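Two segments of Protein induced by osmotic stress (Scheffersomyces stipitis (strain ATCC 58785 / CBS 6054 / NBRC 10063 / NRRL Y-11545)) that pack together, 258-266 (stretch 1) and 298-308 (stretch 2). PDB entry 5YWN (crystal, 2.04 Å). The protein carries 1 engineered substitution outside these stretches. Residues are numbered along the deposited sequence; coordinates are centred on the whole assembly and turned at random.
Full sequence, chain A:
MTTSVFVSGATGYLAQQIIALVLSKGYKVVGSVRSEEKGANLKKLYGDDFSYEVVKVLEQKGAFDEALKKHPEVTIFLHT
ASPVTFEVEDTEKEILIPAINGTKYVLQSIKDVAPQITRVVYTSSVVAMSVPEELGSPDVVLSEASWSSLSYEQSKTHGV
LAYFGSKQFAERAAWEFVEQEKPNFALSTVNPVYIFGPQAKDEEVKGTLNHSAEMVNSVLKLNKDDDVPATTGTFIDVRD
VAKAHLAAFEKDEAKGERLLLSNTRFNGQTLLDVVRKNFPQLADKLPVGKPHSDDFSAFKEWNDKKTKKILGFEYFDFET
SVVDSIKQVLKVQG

Stretch 1 258-266: RLLLSNTRF
Stretch 2 (298-308) AFKEWNDKKTK

Stretch 1 runs as a β-strand from Arg258 to Leu261, with phi -88 to -113 and psi 92 to 132, loosens into a loop at Ser262 to Thr264 (Asn263 at -112/-107), and re-enters a strand at Arg265 and Phe266. Stretch 2 is largely extended from Phe299 to Trp302, passes through Asn303 (-90/84) and the N-cap residue Asp304 (-106/21), and then turns helical from Lys305, near -60/-45. The Lys308 N to Asp304 O hydrogen bond, 3.0 Å, marks the first helical turn. The chains run in opposite senses: CA-CA separations are 5.2 Å for Leu259-Thr307, 6.0 Å for Leu260-Asp304 and 8.7 Å for Arg265-Phe299, so the gap widens toward Phe299. Together the stretches bury 570 Å².

The one direct hydrogen bond across the contact is at the narrow end. Thr307, chi1 m (-69°), points toward the strand, and its OG1 accepts from Leu260 N at 3.0 Å with an N-H...O angle of 145°. A threonine suits this buried site because it offers both an acceptor and a methyl: its CG2 lies 3.8 Å from Leu261 CD2. Leu259 (m, t) brings its CD2 to 3.6 Å from Thr307 OG1, while Leu260 (t, p) places its CD2 4.1 Å from Asp304 CB, packing against the N-cap residue.

Asp304 (chi1 p, 65°) makes no capping bond with its side chain. Instead, water 1 links it to the strand end: it lies 2.7 Å from both Asp304 OD2 and Leu260 O, within donating reach of each, and accepts from Ser262 N at 3.1 Å. Ser262 O and Asp304 OD2, 3.5 Å apart, are both acceptors and make no direct hydrogen bond; the water bridges the polar groups nearby. Asn303 braces the turn locally: its OD1 accepts from Lys305 N at 3.3 Å and from Lys305 NZ at 2.8 Å.

At the wide end, side chains span the gap. Ser262 (t) points toward stretch 2, and its OG lies 3.4 Å from Trp302 CE3. Arg265, with chi1 -102°, chi2 t and chi3 -138°, reaches over Phe299 (m, chi2 80°). Its CD sits 3.6 Å from the Phe299 ring centroid, 20° off the normal, a CH-pi contact; its NE is 3.1 Å from Phe299 CD2, which lies over one guanidinium face. Trp302 (m, chi2 -6°) meets the guanidinium edge, NE1 3.5 Å from Arg265 NH2. Water 2 accepts from Trp302 NE1 at 3.2 Å and, weakly, from Arg265 NH2 at 3.0 Å. Arginine thus combines aliphatic packing with a solvated polar end.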

ATOM      1  N   ARG A 258      13.298  -6.375   3.249  1.00 24.35           N
ATOM      2  CA  ARG A 258      12.540  -5.350   2.613  1.00 21.06           C
ATOM      3  C   ARG A 258      12.278  -5.729   1.163  1.00 25.69           C
ATOM      4  O   ARG A 258      13.150  -6.146   0.443  1.00 25.16           O
ATOM      5  CB  ARG A 258      13.218  -4.014   2.639  1.00 24.02           C
ATOM      6  CG  ARG A 258      13.700  -3.482   3.945  1.00 22.62           C
ATOM      7  CD  ARG A 258      14.571  -2.297   3.701  1.00 23.65           C
ATOM      8  NE  ARG A 258      13.891  -1.049   3.637  1.00 20.70           N
ATOM      9  CZ  ARG A 258      14.372   0.016   3.024  1.00 22.22           C
ATOM     10  NH1 ARG A 258      15.491  -0.049   2.384  1.00 19.06           N
ATOM     11  NH2 ARG A 258      13.727   1.126   3.058  1.00 18.83           N
ATOM     12  N   LEU A 259      11.035  -5.587   0.771  1.00 22.33           N
ATOM     13  CA  LEU A 259      10.629  -5.929  -0.552  1.00 22.84           C
ATOM     14  C   LEU A 259      10.203  -4.728  -1.369  1.00 20.52           C
ATOM     15  O   LEU A 259       9.277  -4.081  -1.050  1.00 20.59           O
ATOM     16  CB  LEU A 259       9.507  -6.919  -0.475  1.00 23.25           C
ATOM     17  CG  LEU A 259       9.789  -8.170   0.276  1.00 23.69           C
ATOM     18  CD1 LEU A 259       8.557  -9.025   0.370  1.00 24.84           C
ATOM     19  CD2 LEU A 259      10.941  -8.846  -0.369  1.00 23.40           C
ATOM     20  N   LEU A 260      10.939  -4.459  -2.416  1.00 20.16           N
ATOM     21  CA  LEU A 260      10.661  -3.345  -3.284  1.00 21.92           C
ATOM     22  C   LEU A 260       9.687  -3.802  -4.356  1.00 21.64           C
ATOM     23  O   LEU A 260      10.013  -4.616  -5.137  1.00 20.70           O
ATOM     24  CB  LEU A 260      11.943  -2.870  -3.934  1.00 19.32           C
ATOM     25  CG  LEU A 260      12.012  -1.819  -5.039  1.00 27.50           C
ATOM     26  CD1 LEU A 260      11.391  -0.505  -4.637  1.00 25.89           C
ATOM     27  CD2 LEU A 260      13.415  -1.600  -5.558  1.00 21.02           C
ATOM     28  N   LEU A 261       8.495  -3.258  -4.333  1.00 22.29           N
ATOM     29  CA  LEU A 261       7.436  -3.660  -5.234  1.00 21.30           C
ATOM     30  C   LEU A 261       7.194  -2.610  -6.291  1.00 22.44           C
ATOM     31  O   LEU A 261       6.472  -1.691  -6.097  1.00 23.98           O
ATOM     32  CB  LEU A 261       6.166  -3.976  -4.458  1.00 22.31           C
ATOM     33  CG  LEU A 261       5.888  -5.372  -3.924  1.00 23.34           C
ATOM     34  CD1 LEU A 261       5.326  -6.271  -5.007  1.00 24.04           C
ATOM     35  CD2 LEU A 261       7.150  -5.978  -3.368  1.00 21.38           C
ATOM     36  N   SER A 262       7.873  -2.780  -7.392  1.00 24.30           N
ATOM     37  CA  SER A 262       7.897  -1.852  -8.491  1.00 25.05           C
ATOM     38  C   SER A 262       7.931  -2.551  -9.855  1.00 24.48           C
ATOM     39  O   SER A 262       8.674  -3.441 -10.048  1.00 22.50           O
ATOM     40  CB  SER A 262       9.134  -0.972  -8.334  1.00 27.69           C
ATOM     41  OG  SER A 262       9.108   0.040  -9.234  1.00 35.68           O
ATOM     42  N   ASN A 263       7.110  -2.107 -10.777  1.00 20.48           N
ATOM     43  CA  ASN A 263       7.046  -2.684 -12.064  1.00 20.52           C
ATOM     44  C   ASN A 263       7.569  -1.750 -13.160  1.00 24.24           C
ATOM     45  O   ASN A 263       8.717  -1.535 -13.224  1.00 30.40           O
ATOM     46  CB  ASN A 263       5.670  -3.252 -12.370  1.00 25.87           C
ATOM     47  CG  ASN A 263       5.671  -4.220 -13.559  1.00 28.44           C
ATOM     48  OD1 ASN A 263       6.675  -4.542 -14.092  1.00 24.91           O
ATOM     49  ND2 ASN A 263       4.525  -4.639 -13.938  1.00 24.42           N
ATOM     50  N   THR A 264       6.714  -1.200 -13.976  1.00 23.51           N
ATOM     51  CA  THR A 264       7.172  -0.388 -15.089  1.00 23.05           C
ATOM     52  C   THR A 264       6.804   1.106 -14.968  1.00 25.18           C
ATOM     53  O   THR A 264       5.905   1.468 -14.299  1.00 21.33           O
ATOM     54  CB  THR A 264       6.700  -0.959 -16.443  1.00 27.16           C
ATOM     55  OG1 THR A 264       5.293  -1.043 -16.461  1.00 25.46           O
ATOM     56  CG2 THR A 264       7.255  -2.318 -16.680  1.00 25.21           C
ATOM     57  N   ARG A 265       7.576   1.920 -15.652  1.00 22.64           N
ATOM     58  CA  ARG A 265       7.352   3.318 -15.851  1.00 25.37           C
ATOM     59  C   ARG A 265       6.208   3.640 -16.779  1.00 25.33           C
ATOM     60  O   ARG A 265       5.994   2.972 -17.721  1.00 25.96           O
ATOM     61  CB  ARG A 265       8.618   4.002 -16.351  1.00 24.92           C
ATOM     62  CG  ARG A 265       9.282   4.723 -15.220  1.00 32.24           C
ATOM     63  CD  ARG A 265      10.629   5.259 -15.515  1.00 29.22           C
ATOM     64  NE  ARG A 265      11.515   5.030 -14.434  1.00 30.57           N
ATOM     65  CZ  ARG A 265      11.523   5.714 -13.323  1.00 30.85           C
ATOM     66  NH1 ARG A 265      10.683   6.653 -13.095  1.00 30.72           N
ATOM     67  NH2 ARG A 265      12.415   5.429 -12.440  1.00 36.87           N
ATOM     68  N   PHE A 266       5.524   4.706 -16.444  1.00 20.88           N
ATOM     69  CA  PHE A 266       4.442   5.250 -17.189  1.00 25.73           C
ATOM     70  C   PHE A 266       4.380   6.765 -17.085  1.00 27.40           C
ATOM     71  O   PHE A 266       4.883   7.348 -16.181  1.00 22.00           O
ATOM     72  CB  PHE A 266       3.133   4.695 -16.675  1.00 25.98           C
ATOM     73  CG  PHE A 266       2.758   5.206 -15.342  1.00 25.46           C
ATOM     74  CD1 PHE A 266       3.265   4.663 -14.217  1.00 25.06           C
ATOM     75  CD2 PHE A 266       1.942   6.271 -15.248  1.00 28.01           C
ATOM     76  CE1 PHE A 266       2.937   5.135 -13.001  1.00 25.12           C
ATOM     77  CE2 PHE A 266       1.596   6.772 -14.037  1.00 23.94           C
ATOM     78  CZ  PHE A 266       2.083   6.199 -12.917  1.00 28.10           C
ATOM     79  N   ALA A 298      15.788   5.498 -21.528  1.00 24.19           N
ATOM     80  CA  ALA A 298      16.865   6.103 -20.778  1.00 27.06           C
ATOM     81  C   ALA A 298      16.933   5.725 -19.298  1.00 26.42           C
ATOM     82  O   ALA A 298      17.933   5.898 -18.702  1.00 24.99           O
ATOM     83  CB  ALA A 298      16.906   7.599 -20.963  1.00 25.96           C
ATOM     84  N   PHE A 299      15.837   5.237 -18.741  1.00 20.51           N
ATOM     85  CA  PHE A 299      15.750   5.045 -17.316  1.00 23.94           C
ATOM     86  C   PHE A 299      16.437   3.761 -16.887  1.00 24.99           C
ATOM     87  O   PHE A 299      16.085   2.715 -17.308  1.00 23.76           O
ATOM     88  CB  PHE A 299      14.299   5.047 -16.821  1.00 21.15           C
ATOM     89  CG  PHE A 299      13.635   6.375 -16.843  1.00 24.82           C
ATOM     90  CD1 PHE A 299      13.115   6.888 -18.011  1.00 24.07           C
ATOM     91  CD2 PHE A 299      13.506   7.095 -15.718  1.00 21.05           C
ATOM     92  CE1 PHE A 299      12.507   8.109 -18.036  1.00 24.30           C
ATOM     93  CE2 PHE A 299      12.880   8.305 -15.720  1.00 25.76           C
ATOM     94  CZ  PHE A 299      12.379   8.824 -16.881  1.00 28.70           C
ATOM     95  N   LYS A 300      17.408   3.876 -16.027  1.00 25.45           N
ATOM     96  CA  LYS A 300      18.055   2.704 -15.509  1.00 20.61           C
ATOM     97  C   LYS A 300      17.049   1.832 -14.744  1.00 23.24           C
ATOM     98  O   LYS A 300      16.274   2.334 -14.056  1.00 21.66           O
ATOM     99  CB  LYS A 300      19.211   3.091 -14.630  1.00 25.03           C
ATOM    100  CG  LYS A 300      20.370   3.692 -15.341  1.00 26.42           C
ATOM    101  CD  LYS A 300      21.381   4.238 -14.378  1.00 30.02           C
ATOM    102  CE  LYS A 300      22.542   4.837 -15.125  1.00 31.46           C
ATOM    103  NZ  LYS A 300      23.586   5.216 -14.175  1.00 37.96           N
ATOM    104  N   GLU A 301      17.068   0.543 -14.939  1.00 24.48           N
ATOM    105  CA  GLU A 301      16.144  -0.299 -14.221  1.00 28.60           C
ATOM    106  C   GLU A 301      16.490  -0.353 -12.752  1.00 23.99           C
ATOM    107  O   GLU A 301      17.601  -0.548 -12.404  1.00 25.87           O
ATOM    108  CB  GLU A 301      16.115  -1.723 -14.761  1.00 28.91           C
ATOM    109  CG  GLU A 301      15.849  -1.874 -16.235  1.00 41.37           C
ATOM    110  CD  GLU A 301      14.422  -1.553 -16.658  1.00 43.59           C
ATOM    111  OE1 GLU A 301      13.506  -1.647 -15.852  1.00 49.66           O
ATOM    112  OE2 GLU A 301      14.220  -1.224 -17.796  1.00 46.21           O
ATOM    113  N   TRP A 302      15.509  -0.212 -11.913  1.00 22.14           N
ATOM    114  CA  TRP A 302      15.718  -0.390 -10.507  1.00 24.98           C
ATOM    115  C   TRP A 302      16.101  -1.850 -10.142  1.00 28.07           C
ATOM    116  O   TRP A 302      15.771  -2.771 -10.832  1.00 23.08           O
ATOM    117  CB  TRP A 302      14.526   0.083  -9.733  1.00 25.28           C
ATOM    118  CG  TRP A 302      14.245   1.516  -9.752  1.00 24.26           C
ATOM    119  CD1 TRP A 302      15.002   2.498 -10.289  1.00 27.55           C
ATOM    120  CD2 TRP A 302      13.120   2.150  -9.194  1.00 23.01           C
ATOM    121  NE1 TRP A 302      14.421   3.692 -10.096  1.00 26.98           N
ATOM    122  CE2 TRP A 302      13.243   3.500  -9.431  1.00 28.11           C
ATOM    123  CE3 TRP A 302      12.007   1.705  -8.523  1.00 24.99           C
ATOM    124  CZ2 TRP A 302      12.316   4.397  -8.989  1.00 24.51           C
ATOM    125  CZ3 TRP A 302      11.085   2.605  -8.128  1.00 26.16           C
ATOM    126  CH2 TRP A 302      11.236   3.905  -8.354  1.00 22.82           C
ATOM    127  N   ASN A 303      16.873  -2.004  -9.090  1.00 23.17           N
ATOM    128  CA  ASN A 303      17.310  -3.290  -8.636  1.00 23.36           C
ATOM    129  C   ASN A 303      16.400  -3.979  -7.617  1.00 25.57           C
ATOM    130  O   ASN A 303      16.624  -3.938  -6.434  1.00 24.15           O
ATOM    131  CB  ASN A 303      18.694  -3.219  -8.091  1.00 23.07           C
ATOM    132  CG  ASN A 303      19.210  -4.558  -7.636  1.00 26.18           C
ATOM    133  OD1 ASN A 303      18.663  -5.578  -7.908  1.00 23.64           O
ATOM    134  ND2 ASN A 303      20.267  -4.522  -6.957  1.00 24.39           N
ATOM    135  N   ASP A 304      15.412  -4.644  -8.141  1.00 21.39           N
ATOM    136  CA  ASP A 304      14.471  -5.440  -7.386  1.00 20.36           C
ATOM    137  C   ASP A 304      14.697  -6.919  -7.532  1.00 20.30           C
ATOM    138  O   ASP A 304      13.836  -7.662  -7.273  1.00 26.05           O
ATOM    139  CB  ASP A 304      13.032  -5.088  -7.723  1.00 22.45           C
ATOM    140  CG  ASP A 304      12.664  -5.420  -9.157  1.00 32.39           C
ATOM    141  OD1 ASP A 304      13.524  -5.727  -9.963  1.00 27.53           O
ATOM    142  OD2 ASP A 304      11.488  -5.366  -9.460  1.00 31.91           O
ATOM    143  N   LYS A 305      15.885  -7.313  -7.915  1.00 23.19           N
ATOM    144  CA  LYS A 305      16.189  -8.698  -8.226  1.00 25.56           C
ATOM    145  C   LYS A 305      15.953  -9.627  -7.065  1.00 23.68           C
ATOM    146  O   LYS A 305      15.357 -10.632  -7.221  1.00 20.77           O
ATOM    147  CB  LYS A 305      17.611  -8.849  -8.758  1.00 27.60           C
ATOM    148  CG  LYS A 305      17.791  -8.240 -10.137  1.00 27.27           C
ATOM    149  CD  LYS A 305      19.122  -8.542 -10.801  1.00 27.74           C
ATOM    150  CE  LYS A 305      20.333  -8.355  -9.900  1.00 31.05           C
ATOM    151  NZ  LYS A 305      20.595  -6.991  -9.437  1.00 25.77           N
ATOM    152  N   LYS A 306      16.355  -9.216  -5.895  1.00 20.25           N
ATOM    153  CA  LYS A 306      16.154  -9.985  -4.705  1.00 22.96           C
ATOM    154  C   LYS A 306      14.655 -10.191  -4.401  1.00 22.14           C
ATOM    155  O   LYS A 306      14.230 -11.254  -4.131  1.00 22.18           O
ATOM    156  CB  LYS A 306      16.831  -9.277  -3.533  1.00 22.95           C
ATOM    157  CG  LYS A 306      16.761 -10.031  -2.230  1.00 27.45           C
ATOM    158  CD  LYS A 306      17.329  -9.289  -1.056  1.00 30.16           C
ATOM    159  CE  LYS A 306      18.839  -9.357  -0.987  1.00 34.89           C
ATOM    160  NZ  LYS A 306      19.354  -9.168   0.380  1.00 31.03           N
ATOM    161  N   THR A 307      13.896  -9.126  -4.493  1.00 23.78           N
ATOM    162  CA  THR A 307      12.492  -9.172  -4.225  1.00 21.47           C
ATOM    163  C   THR A 307      11.811 -10.137  -5.192  1.00 22.43           C
ATOM    164  O   THR A 307      11.091 -10.971  -4.774  1.00 21.99           O
ATOM    165  CB  THR A 307      11.866  -7.764  -4.260  1.00 22.69           C
ATOM    166  OG1 THR A 307      12.330  -7.007  -3.165  1.00 25.40           O
ATOM    167  CG2 THR A 307      10.393  -7.801  -4.244  1.00 22.16           C
ATOM    168  N   LYS A 308      12.113 -10.037  -6.462  1.00 22.23           N
ATOM    169  CA  LYS A 308      11.508 -10.893  -7.478  1.00 24.75           C
ATOM    170  C   LYS A 308      11.815 -12.364  -7.262  1.00 22.53           C
ATOM    171  O   LYS A 308      10.956 -13.174  -7.383  1.00 26.88           O
ATOM    172  CB  LYS A 308      11.925 -10.482  -8.882  1.00 24.97           C
ATOM    173  CG  LYS A 308      11.363  -9.197  -9.388  1.00 24.29           C
ATOM    174  CD  LYS A 308       9.888  -9.136  -9.235  1.00 25.79           C
ATOM    175  CE  LYS A 308       9.178  -9.835 -10.385  1.00 30.84           C
ATOM    176  NZ  LYS A 308       9.563  -9.170 -11.642  1.00 33.24           N
TER
HETATM  177  O   HOH W   1       9.432  -5.394  -7.686  1.00 25.94           O
HETATM  178  O   HOH W   2      14.295   6.863 -10.613  1.00 24.72           O
HETATM  179  O   HOH W   3      15.662   5.035 -13.279  1.00 25.16           O